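Local coordinates for putative short-chain oxidoreductase (Thermus thermophilus, PDB 2YUT), which probably works as an NADP-dependent oxidoreductase of the short-chain dehydrogenase/reductase family, binding its dinucleotide cofactor on a Rossmann fold, at the interface of chains A and B. Numbering follows the deposited sequence. Chains: chain A/B, Putative short-chain oxidoreductase.

Contact 1: the interface of chains A and B. Residues chain A 80-82, 128-132; chain B 147, 150-151, 154.
B:Glu151 carries the direct polar contact with A:Val82. Its carboxylate oxygen OE1 accepts from the backbone N of A:Val82 at 3.0 Å, with 155° at the hydrogen. OE1 uses its syn lone pair, on the side of OE2. The side chain leaves helix 132-153 with CG anti to its carbonyl carbon (chi1 -71°) and stays extended beyond CG (chi2 -178°), which carries the carboxylate to the chain A loops. A:Gly130 N donates a weak hydrogen bond to OE2 of B:Glu151 at 3.4 Å.

A water adds the indirect polar link. It meets B:Glu151 OE2 at 2.8 Å. On the chain A side it reaches the carbonyl O of A:Ala80 at 2.7 Å, and it also bonds A:Ala132 N. That last amide begins helix 132-153 of chain A, and the helix end would probably favour a negative carboxylate nearby. An alanine in place of this glutamate would probably leave A:Val82 N without its acceptor across the interface and the water without its chain B anchor.

The apolar part centres on A:Pro129, 79 Å² of whose surface is buried by chain B. Its ring carbon CG meets B:Lys150 CB at 3.8 Å, the two side chains crossing obliquely, while its CB lies beside the aliphatic CG of B:Glu151. B:Arg154 also lies near the proline but is poorly ordered, and its contact is doubtful. The methyl CB of B:Ala147 rests 3.5 Å from A:Ala132 CA.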
ATOM      1  N   ALA A  80       2.428  -3.311 -15.794  1.00 25.54           N
ATOM      2  CA  ALA A  80       2.978  -4.662 -15.770  1.00 24.18           C
ATOM      3  C   ALA A  80       1.990  -5.646 -15.159  1.00 24.69           C
ATOM      4  O   ALA A  80       1.159  -5.272 -14.332  1.00 27.53           O
ATOM      5  CB  ALA A  80       4.275  -4.688 -14.990  1.00 20.93           C
ATOM      6  N   SER A  81       2.067  -6.901 -15.585  1.00 23.23           N
ATOM      7  CA  SER A  81       1.186  -7.926 -15.042  1.00 30.72           C
ATOM      8  C   SER A  81       1.820  -8.389 -13.739  1.00 21.62           C
ATOM      9  O   SER A  81       3.013  -8.171 -13.508  1.00 22.91           O
ATOM     10  CB  SER A  81       1.076  -9.112 -15.999  1.00 34.32           C
ATOM     11  OG  SER A  81       2.295  -9.831 -16.051  1.00 40.97           O
ATOM     12  N   VAL A  82       1.030  -9.024 -12.884  1.00 27.80           N
ATOM     13  CA  VAL A  82       1.550  -9.511 -11.614  1.00 29.00           C
ATOM     14  C   VAL A  82       2.106 -10.918 -11.780  1.00 27.30           C
ATOM     15  O   VAL A  82       2.749 -11.453 -10.878  1.00 38.01           O
ATOM     16  CB  VAL A  82       0.450  -9.550 -10.539  1.00 29.47           C
ATOM     17  CG1 VAL A  82      -0.157  -8.167 -10.370  1.00 23.88           C
ATOM     18  CG2 VAL A  82      -0.618 -10.566 -10.924  1.00 23.51           C
ATOM     19  N   VAL A 128      -7.062  -2.099 -12.017  1.00 24.74           N
ATOM     20  CA  VAL A 128      -7.336  -2.835 -13.243  1.00 26.29           C
ATOM     21  C   VAL A 128      -6.060  -3.515 -13.736  1.00 30.37           C
ATOM     22  O   VAL A 128      -4.955  -3.149 -13.331  1.00 31.57           O
ATOM     23  CB  VAL A 128      -7.847  -1.883 -14.356  1.00 30.87           C
ATOM     24  CG1 VAL A 128      -9.007  -1.048 -13.838  1.00 25.59           C
ATOM     25  CG2 VAL A 128      -6.718  -0.975 -14.829  1.00 26.43           C
ATOM     26  N   PRO A 129      -6.201  -4.510 -14.627  1.00 29.01           N
ATOM     27  CA  PRO A 129      -5.059  -5.244 -15.180  1.00 24.76           C
ATOM     28  C   PRO A 129      -3.962  -4.324 -15.707  1.00 30.79           C
ATOM     29  O   PRO A 129      -4.232  -3.380 -16.450  1.00 28.97           O
ATOM     30  CB  PRO A 129      -5.694  -6.074 -16.291  1.00 27.29           C
ATOM     31  CG  PRO A 129      -7.057  -6.372 -15.730  1.00 35.11           C
ATOM     32  CD  PRO A 129      -7.472  -5.034 -15.164  1.00 24.28           C
ATOM     33  N   GLY A 130      -2.725  -4.609 -15.313  1.00 28.28           N
ATOM     34  CA  GLY A 130      -1.603  -3.808 -15.761  1.00 22.84           C
ATOM     35  C   GLY A 130      -1.152  -2.751 -14.770  1.00 26.94           C
ATOM     36  O   GLY A 130       0.003  -2.334 -14.804  1.00 22.82           O
ATOM     37  N   PHE A 131      -2.046  -2.328 -13.876  1.00 18.13           N
ATOM     38  CA  PHE A 131      -1.709  -1.295 -12.902  1.00 23.54           C
ATOM     39  C   PHE A 131      -1.727  -1.724 -11.434  1.00 29.90           C
ATOM     40  O   PHE A 131      -1.880  -0.886 -10.546  1.00 26.97           O
ATOM     41  CB  PHE A 131      -2.645  -0.097 -13.083  1.00 26.18           C
ATOM     42  CG  PHE A 131      -2.516   0.577 -14.420  1.00 31.96           C
ATOM     43  CD1 PHE A 131      -1.267   0.947 -14.908  1.00 31.51           C
ATOM     44  CD2 PHE A 131      -3.645   0.859 -15.183  1.00 46.07           C
ATOM     45  CE1 PHE A 131      -1.144   1.588 -16.140  1.00 38.34           C
ATOM     46  CE2 PHE A 131      -3.535   1.500 -16.414  1.00 44.29           C
ATOM     47  CZ  PHE A 131      -2.280   1.865 -16.893  1.00 42.74           C
ATOM     48  N   ALA A 132      -1.555  -3.016 -11.173  1.00 26.22           N
ATOM     49  CA  ALA A 132      -1.565  -3.517  -9.800  1.00 26.14           C
ATOM     50  C   ALA A 132      -0.563  -2.784  -8.909  1.00 17.52           C
ATOM     51  O   ALA A 132      -0.904  -2.336  -7.816  1.00 20.68           O
ATOM     52  CB  ALA A 132      -1.273  -5.010  -9.788  1.00 16.55           C
TER
ATOM     53  N   ALA B 147      -6.740  -5.431  -8.563  1.00 20.10           N
ATOM     54  CA  ALA B 147      -6.211  -5.154  -9.892  1.00 24.51           C
ATOM     55  C   ALA B 147      -5.804  -6.440 -10.601  1.00 27.27           C
ATOM     56  O   ALA B 147      -6.026  -6.596 -11.800  1.00 32.29           O
ATOM     57  CB  ALA B 147      -5.004  -4.219  -9.788  1.00 16.35           C
ATOM     58  N   LYS B 150      -8.677  -9.868 -12.533  1.00 28.17           N
ATOM     59  CA  LYS B 150      -8.994 -10.311 -13.893  1.00 25.03           C
ATOM     60  C   LYS B 150      -7.833 -11.018 -14.580  1.00 28.49           C
ATOM     61  O   LYS B 150      -8.044 -11.886 -15.431  1.00 30.67           O
ATOM     62  CB  LYS B 150      -9.460  -9.128 -14.748  1.00 35.21           C
ATOM     63  CG  LYS B 150     -10.756  -8.505 -14.263  1.00 46.17           C
ATOM     64  CD  LYS B 150     -11.165  -7.301 -15.096  1.00 55.73           C
ATOM     65  CE  LYS B 150     -11.489  -7.689 -16.526  1.00 61.91           C
ATOM     66  NZ  LYS B 150     -12.032  -6.532 -17.289  1.00 72.80           N
ATOM     67  N   GLU B 151      -6.609 -10.651 -14.217  1.00 22.06           N
ATOM     68  CA  GLU B 151      -5.434 -11.290 -14.797  1.00 25.01           C
ATOM     69  C   GLU B 151      -5.428 -12.770 -14.423  1.00 29.23           C
ATOM     70  O   GLU B 151      -5.228 -13.635 -15.273  1.00 32.24           O
ATOM     71  CB  GLU B 151      -4.150 -10.645 -14.270  1.00 28.00           C
ATOM     72  CG  GLU B 151      -3.873  -9.250 -14.792  1.00 48.47           C
ATOM     73  CD  GLU B 151      -2.562  -8.692 -14.266  1.00 50.14           C
ATOM     74  OE1 GLU B 151      -1.527  -9.383 -14.393  1.00 50.43           O
ATOM     75  OE2 GLU B 151      -2.568  -7.563 -13.730  1.00 46.66           O
ATOM     76  N   ARG B 154      -8.151 -15.128 -15.860  1.00 32.79           N
ATOM     77  CA  ARG B 154      -7.846 -15.532 -17.227  1.00 37.05           C
ATOM     78  C   ARG B 154      -7.113 -16.870 -17.216  1.00 41.10           C
ATOM     79  O   ARG B 154      -7.161 -17.619 -18.190  1.00 40.20           O
ATOM     80  CB  ARG B 154      -6.982 -14.471 -17.912  1.00 43.05           C
ATOM     81  CG  ARG B 154      -7.658 -13.120 -18.068  1.00 56.04           C
ATOM     82  CD  ARG B 154      -6.640 -12.045 -18.418  1.00 73.58           C
ATOM     83  NE  ARG B 154      -7.234 -10.712 -18.490  1.00 79.59           N
ATOM     84  CZ  ARG B 154      -6.531  -9.587 -18.594  1.00 80.11           C
ATOM     85  NH1 ARG B 154      -5.205  -9.633 -18.635  1.00 73.05           N
ATOM     86  NH2 ARG B 154      -7.153  -8.417 -18.658  1.00 80.54           N
TER
HETATM   87  O   HOH W   1      -0.994  -5.403 -12.785  1.00 20.99           O

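Contact 2: the interface of chains A and B. Residues chain A 90-91, 94, 132-133, 136; chain B 94, 98-99, 140, 144.
The ring of B:Tyr144 has its CD1-CE1 edge between A:Ala132 and A:Val90. Its CG is anti to the backbone N (chi1 -168°), which sends the ring across to chain A. The methyl CB of A:Ala132 sits to one side of the ring plane near the CD1-CE1 rim, 3.5 Å from CE1. From the opposite side of the plane, and beyond the rim, comes A:Val90 CG2, 3.7 Å from the same CE1; these two side chains cross at about a right angle. Methyls on opposite sides of the plane at this edge may limit how far the ring can turn.

The other branch of A:Val90 serves a different partner. The A:Val90 and B:Leu98 side chains meet tip to tip, CG1 to CD2 at 3.8 Å, while A:Val90 and B:Leu99 pass each other in opposite directions. B:Leu98 is in turn met tip to tip by A:Leu94 CD2, so one methyl, CD2, touches two chain A residues. B:Leu99 lies at about a right angle to A:Glu91, whose aliphatic CG packs at 3.7 Å from B:Leu99 CD2.

The patch holds by packing, with no N or O of one chain within bonding reach of the other; helices 89-107 and 132-153 of both chains contribute, as in the four-helix dimer interfaces common in this family. Close to the two-fold axis, A:Leu94 CD1 meets its equivalent, B:Leu94 CD1, at 3.5 Å.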
ATOM      1  N   VAL A  90       6.714  -3.077  -8.164  1.00 26.12           N
ATOM      2  CA  VAL A  90       5.976  -2.889  -6.921  1.00 26.78           C
ATOM      3  C   VAL A  90       6.785  -2.074  -5.912  1.00 28.49           C
ATOM      4  O   VAL A  90       6.274  -1.130  -5.314  1.00 17.04           O
ATOM      5  CB  VAL A  90       5.582  -4.244  -6.285  1.00 26.23           C
ATOM      6  CG1 VAL A  90       4.881  -4.015  -4.950  1.00 31.37           C
ATOM      7  CG2 VAL A  90       4.659  -5.002  -7.224  1.00 27.28           C
ATOM      8  N   GLU A  91       8.053  -2.425  -5.734  1.00 19.12           N
ATOM      9  CA  GLU A  91       8.892  -1.700  -4.789  1.00 24.78           C
ATOM     10  C   GLU A  91       9.156  -0.261  -5.240  1.00 28.56           C
ATOM     11  O   GLU A  91       9.202   0.650  -4.414  1.00 27.08           O
ATOM     12  CB  GLU A  91      10.207  -2.449  -4.586  1.00 25.65           C
ATOM     13  CG  GLU A  91       9.996  -3.857  -4.047  1.00 39.89           C
ATOM     14  CD  GLU A  91      11.269  -4.669  -4.011  1.00 49.47           C
ATOM     15  OE1 GLU A  91      12.193  -4.285  -3.264  1.00 53.67           O
ATOM     16  OE2 GLU A  91      11.339  -5.690  -4.732  1.00 45.72           O
ATOM     17  N   LEU A  94       5.885   1.784  -4.572  1.00 23.00           N
ATOM     18  CA  LEU A  94       5.702   2.064  -3.153  1.00 23.55           C
ATOM     19  C   LEU A  94       6.695   3.125  -2.677  1.00 19.59           C
ATOM     20  O   LEU A  94       6.355   3.988  -1.870  1.00 20.08           O
ATOM     21  CB  LEU A  94       5.870   0.782  -2.324  1.00 20.59           C
ATOM     22  CG  LEU A  94       4.640  -0.131  -2.190  1.00 23.75           C
ATOM     23  CD1 LEU A  94       3.573   0.588  -1.386  1.00 25.82           C
ATOM     24  CD2 LEU A  94       4.090  -0.504  -3.557  1.00 41.57           C
ATOM     25  N   ALA A 132      -1.555  -3.016 -11.173  1.00 26.22           N
ATOM     26  CA  ALA A 132      -1.565  -3.517  -9.800  1.00 26.14           C
ATOM     27  C   ALA A 132      -0.563  -2.784  -8.909  1.00 17.52           C
ATOM     28  O   ALA A 132      -0.904  -2.336  -7.816  1.00 20.68           O
ATOM     29  CB  ALA A 132      -1.273  -5.010  -9.788  1.00 16.55           C
ATOM     30  N   ALA A 133       0.673  -2.662  -9.379  1.00 16.34           N
ATOM     31  CA  ALA A 133       1.705  -1.984  -8.604  1.00 17.85           C
ATOM     32  C   ALA A 133       1.286  -0.546  -8.266  1.00 21.53           C
ATOM     33  O   ALA A 133       1.316  -0.143  -7.103  1.00 19.25           O
ATOM     34  CB  ALA A 133       3.022  -1.997  -9.371  1.00 16.53           C
ATOM     35  N   ALA A 136      -1.652  -0.467  -5.882  1.00 16.55           N
ATOM     36  CA  ALA A 136      -1.219  -0.823  -4.538  1.00 21.86           C
ATOM     37  C   ALA A 136      -0.589   0.376  -3.832  1.00 22.51           C
ATOM     38  O   ALA A 136      -0.896   0.658  -2.672  1.00 21.50           O
ATOM     39  CB  ALA A 136      -0.212  -1.972  -4.599  1.00  8.60           C
TER
ATOM     40  N   LEU B  94       5.163  -3.208   4.666  1.00 23.00           N
ATOM     41  CA  LEU B  94       4.939  -3.436   3.243  1.00 23.55           C
ATOM     42  C   LEU B  94       5.638  -4.714   2.781  1.00 19.59           C
ATOM     43  O   LEU B  94       5.104  -5.465   1.967  1.00 20.08           O
ATOM     44  CB  LEU B  94       5.440  -2.240   2.420  1.00 20.59           C
ATOM     45  CG  LEU B  94       4.485  -1.046   2.267  1.00 23.75           C
ATOM     46  CD1 LEU B  94       3.283  -1.472   1.444  1.00 25.82           C
ATOM     47  CD2 LEU B  94       4.024  -0.543   3.626  1.00 41.57           C
ATOM     48  N   LEU B  98       2.761  -7.048   1.704  1.00 17.91           N
ATOM     49  CA  LEU B  98       2.647  -6.913   0.255  1.00 13.92           C
ATOM     50  C   LEU B  98       3.680  -7.630  -0.602  1.00 14.60           C
ATOM     51  O   LEU B  98       3.318  -8.343  -1.541  1.00 13.71           O
ATOM     52  CB  LEU B  98       2.632  -5.423  -0.124  1.00 23.50           C
ATOM     53  CG  LEU B  98       2.539  -5.078  -1.615  1.00 26.79           C
ATOM     54  CD1 LEU B  98       1.196  -5.544  -2.163  1.00 24.88           C
ATOM     55  CD2 LEU B  98       2.699  -3.572  -1.813  1.00 27.00           C
ATOM     56  N   LEU B  99       4.960  -7.436  -0.304  1.00  9.22           N
ATOM     57  CA  LEU B  99       5.998  -8.070  -1.097  1.00 16.45           C
ATOM     58  C   LEU B  99       5.920  -9.594  -1.022  1.00 19.12           C
ATOM     59  O   LEU B  99       6.101 -10.270  -2.031  1.00 21.43           O
ATOM     60  CB  LEU B  99       7.383  -7.574  -0.666  1.00 14.60           C
ATOM     61  CG  LEU B  99       7.632  -6.068  -0.850  1.00 31.87           C
ATOM     62  CD1 LEU B  99       9.101  -5.776  -0.604  1.00 23.59           C
ATOM     63  CD2 LEU B  99       7.248  -5.623  -2.259  1.00 23.02           C
ATOM     64  N   ALA B 140      -2.612  -1.515   0.522  1.00 18.53           N
ATOM     65  CA  ALA B 140      -1.865  -1.837  -0.692  1.00 21.52           C
ATOM     66  C   ALA B 140      -2.172  -3.255  -1.170  1.00 22.58           C
ATOM     67  O   ALA B 140      -2.376  -3.488  -2.362  1.00 21.16           O
ATOM     68  CB  ALA B 140      -0.369  -1.691  -0.436  1.00 13.77           C
ATOM     69  N   TYR B 144      -3.787  -4.208  -4.704  1.00 11.97           N
ATOM     70  CA  TYR B 144      -2.989  -5.040  -5.596  1.00 17.34           C
ATOM     71  C   TYR B 144      -3.808  -6.224  -6.119  1.00 27.00           C
ATOM     72  O   TYR B 144      -3.819  -6.514  -7.320  1.00 23.68           O
ATOM     73  CB  TYR B 144      -1.767  -5.570  -4.851  1.00 13.64           C
ATOM     74  CG  TYR B 144      -0.729  -6.202  -5.746  1.00 25.34           C
ATOM     75  CD1 TYR B 144       0.074  -5.416  -6.574  1.00 21.98           C
ATOM     76  CD2 TYR B 144      -0.530  -7.582  -5.749  1.00 15.03           C
ATOM     77  CE1 TYR B 144       1.052  -5.986  -7.379  1.00 23.11           C
ATOM     78  CE2 TYR B 144       0.448  -8.164  -6.553  1.00 21.84           C
ATOM     79  CZ  TYR B 144       1.235  -7.358  -7.363  1.00 22.64           C
ATOM     80  OH  TYR B 144       2.202  -7.923  -8.155  1.00 24.88           O
TER

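Contact 3: the interface of chains A and B. Residues chain A 127, 135-136, 139-140; chain B 139-140, 143, 146-147.
The amide oxygen OE1 of A:Gln127 rests on the aliphatic part of B:Glu146, 3.3 Å from CG and 3.7 Å from CB. Polar atoms of the two chains stay beyond bonding reach here, so the contact is one of packing. The two side chains cross at about a right angle, with the amide and carboxylate planes turned 46° apart. B:Glu146 has CG anti to its backbone N (chi1 178°) and then bends at chi2 (48°), which presents its methylene and not its carboxylate to the glutamine.

A:Gln127 is extended beyond CG and runs over B:Ala143. Its amide nitrogen NE2 is 3.7 Å from the alanine CB, and the same methyl touches the carbonyl O of A:Ala135 at 3.4 Å. The base of A:Gln127 also meets B:Ala147, whose CB is 3.9 Å from A:Gln127 CA.

At the symmetry axis the side chains are minimal. The methyls CB of A:Ala140 and B:Ala140 meet at 3.6 Å, and the carbonyl carbons C of A:Gly139 and B:Gly139 come to 3.9 Å. Glycine and alanine thus let the two copies of helix 132-153 approach backbone to backbone. This helix carries the family's YxxxK motif, including the cofactor-binding A:Lys138 and its twin in chain B; if this dimer is the biological one, its pairing is likely to steady the active-site framework of each subunit.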
ATOM      1  N   GLN A 127      -7.432   0.214 -10.174  1.00 20.44           N
ATOM      2  CA  GLN A 127      -7.448  -1.201  -9.817  1.00 25.48           C
ATOM      3  C   GLN A 127      -7.911  -2.049 -10.993  1.00 26.69           C
ATOM      4  O   GLN A 127      -8.989  -2.644 -10.968  1.00 26.34           O
ATOM      5  CB  GLN A 127      -8.340  -1.416  -8.597  1.00 16.91           C
ATOM      6  CG  GLN A 127      -7.643  -1.006  -7.304  1.00 26.58           C
ATOM      7  CD  GLN A 127      -8.602  -0.826  -6.148  1.00 26.29           C
ATOM      8  OE1 GLN A 127      -9.693  -1.392  -6.139  1.00 28.90           O
ATOM      9  NE2 GLN A 127      -8.189  -0.044  -5.154  1.00 23.28           N
ATOM     10  N   ALA A 135      -1.723   0.789  -8.387  1.00 22.67           N
ATOM     11  CA  ALA A 135      -2.924   0.737  -7.559  1.00 21.70           C
ATOM     12  C   ALA A 135      -2.565   0.475  -6.101  1.00 17.20           C
ATOM     13  O   ALA A 135      -3.105   1.109  -5.196  1.00 16.04           O
ATOM     14  CB  ALA A 135      -3.864  -0.352  -8.069  1.00 23.52           C
ATOM     15  N   ALA A 136      -1.652  -0.467  -5.882  1.00 16.55           N
ATOM     16  CA  ALA A 136      -1.219  -0.823  -4.538  1.00 21.86           C
ATOM     17  C   ALA A 136      -0.589   0.376  -3.832  1.00 22.51           C
ATOM     18  O   ALA A 136      -0.896   0.658  -2.672  1.00 21.50           O
ATOM     19  CB  ALA A 136      -0.212  -1.972  -4.599  1.00  8.60           C
ATOM     20  N   GLY A 139      -3.266   2.720  -2.949  1.00 18.82           N
ATOM     21  CA  GLY A 139      -4.125   2.150  -1.933  1.00 20.96           C
ATOM     22  C   GLY A 139      -3.449   2.311  -0.581  1.00 19.14           C
ATOM     23  O   GLY A 139      -4.098   2.606   0.420  1.00 19.82           O
ATOM     24  N   ALA A 140      -2.134   2.127  -0.562  1.00 18.53           N
ATOM     25  CA  ALA A 140      -1.349   2.251   0.665  1.00 21.52           C
ATOM     26  C   ALA A 140      -1.295   3.702   1.141  1.00 22.58           C
ATOM     27  O   ALA A 140      -1.453   3.982   2.330  1.00 21.16           O
ATOM     28  CB  ALA A 140       0.064   1.730   0.433  1.00 13.77           C
TER
ATOM     29  N   GLY B 139      -3.897  -1.796   2.888  1.00 18.82           N
ATOM     30  CA  GLY B 139      -4.567  -1.029   1.859  1.00 20.96           C
ATOM     31  C   GLY B 139      -3.932  -1.359   0.519  1.00 19.14           C
ATOM     32  O   GLY B 139      -4.617  -1.482  -0.494  1.00 19.82           O
ATOM     33  N   ALA B 140      -2.612  -1.515   0.522  1.00 18.53           N
ATOM     34  CA  ALA B 140      -1.865  -1.837  -0.692  1.00 21.52           C
ATOM     35  C   ALA B 140      -2.172  -3.255  -1.170  1.00 22.58           C
ATOM     36  O   ALA B 140      -2.376  -3.488  -2.362  1.00 21.16           O
ATOM     37  CB  ALA B 140      -0.369  -1.691  -0.436  1.00 13.77           C
ATOM     38  N   ALA B 143      -5.622  -3.477  -2.796  1.00 21.35           N
ATOM     39  CA  ALA B 143      -5.648  -2.791  -4.082  1.00 19.22           C
ATOM     40  C   ALA B 143      -4.914  -3.636  -5.112  1.00 17.09           C
ATOM     41  O   ALA B 143      -5.358  -3.771  -6.249  1.00 22.17           O
ATOM     42  CB  ALA B 143      -4.991  -1.400  -3.963  1.00 16.72           C
ATOM     43  N   GLU B 146      -7.177  -6.632  -6.149  1.00 19.54           N
ATOM     44  CA  GLU B 146      -8.336  -6.258  -6.943  1.00 19.22           C
ATOM     45  C   GLU B 146      -7.909  -6.039  -8.386  1.00 24.13           C
ATOM     46  O   GLU B 146      -8.613  -6.428  -9.316  1.00 24.87           O
ATOM     47  CB  GLU B 146      -8.986  -4.991  -6.384  1.00 25.69           C
ATOM     48  CG  GLU B 146     -10.183  -4.503  -7.189  1.00 37.42           C
ATOM     49  CD  GLU B 146     -11.174  -5.613  -7.499  1.00 47.40           C
ATOM     50  OE1 GLU B 146     -11.531  -6.371  -6.573  1.00 42.53           O
ATOM     51  OE2 GLU B 146     -11.598  -5.724  -8.670  1.00 47.65           O
ATOM     52  N   ALA B 147      -6.740  -5.431  -8.563  1.00 20.10           N
ATOM     53  CA  ALA B 147      -6.211  -5.154  -9.892  1.00 24.51           C
ATOM     54  C   ALA B 147      -5.804  -6.440 -10.601  1.00 27.27           C
ATOM     55  O   ALA B 147      -6.026  -6.596 -11.800  1.00 32.29           O
ATOM     56  CB  ALA B 147      -5.004  -4.219  -9.788  1.00 16.35           C
TER

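The three patches are neighbouring parts of one two-fold symmetric interface. The C-alpha centres of contact 2 and contact 3 lie about 7 Å apart, and those patches share A:Ala136 and B:Ala140. The C-alpha centre of contact 1 lies about 12 Å from that of contact 2, joined through A:Ala132, and about 11 Å from that of contact 3, joined through B:Ala147. Helix 132-153 runs through all three, while helix 89-107 enters at contact 2. Contact 1 adds polar, water-linked anchoring to its packing, whereas contacts 2 and 3 rely on packing alone. This suits a family-typical dimer, although coordinates alone do not prove it.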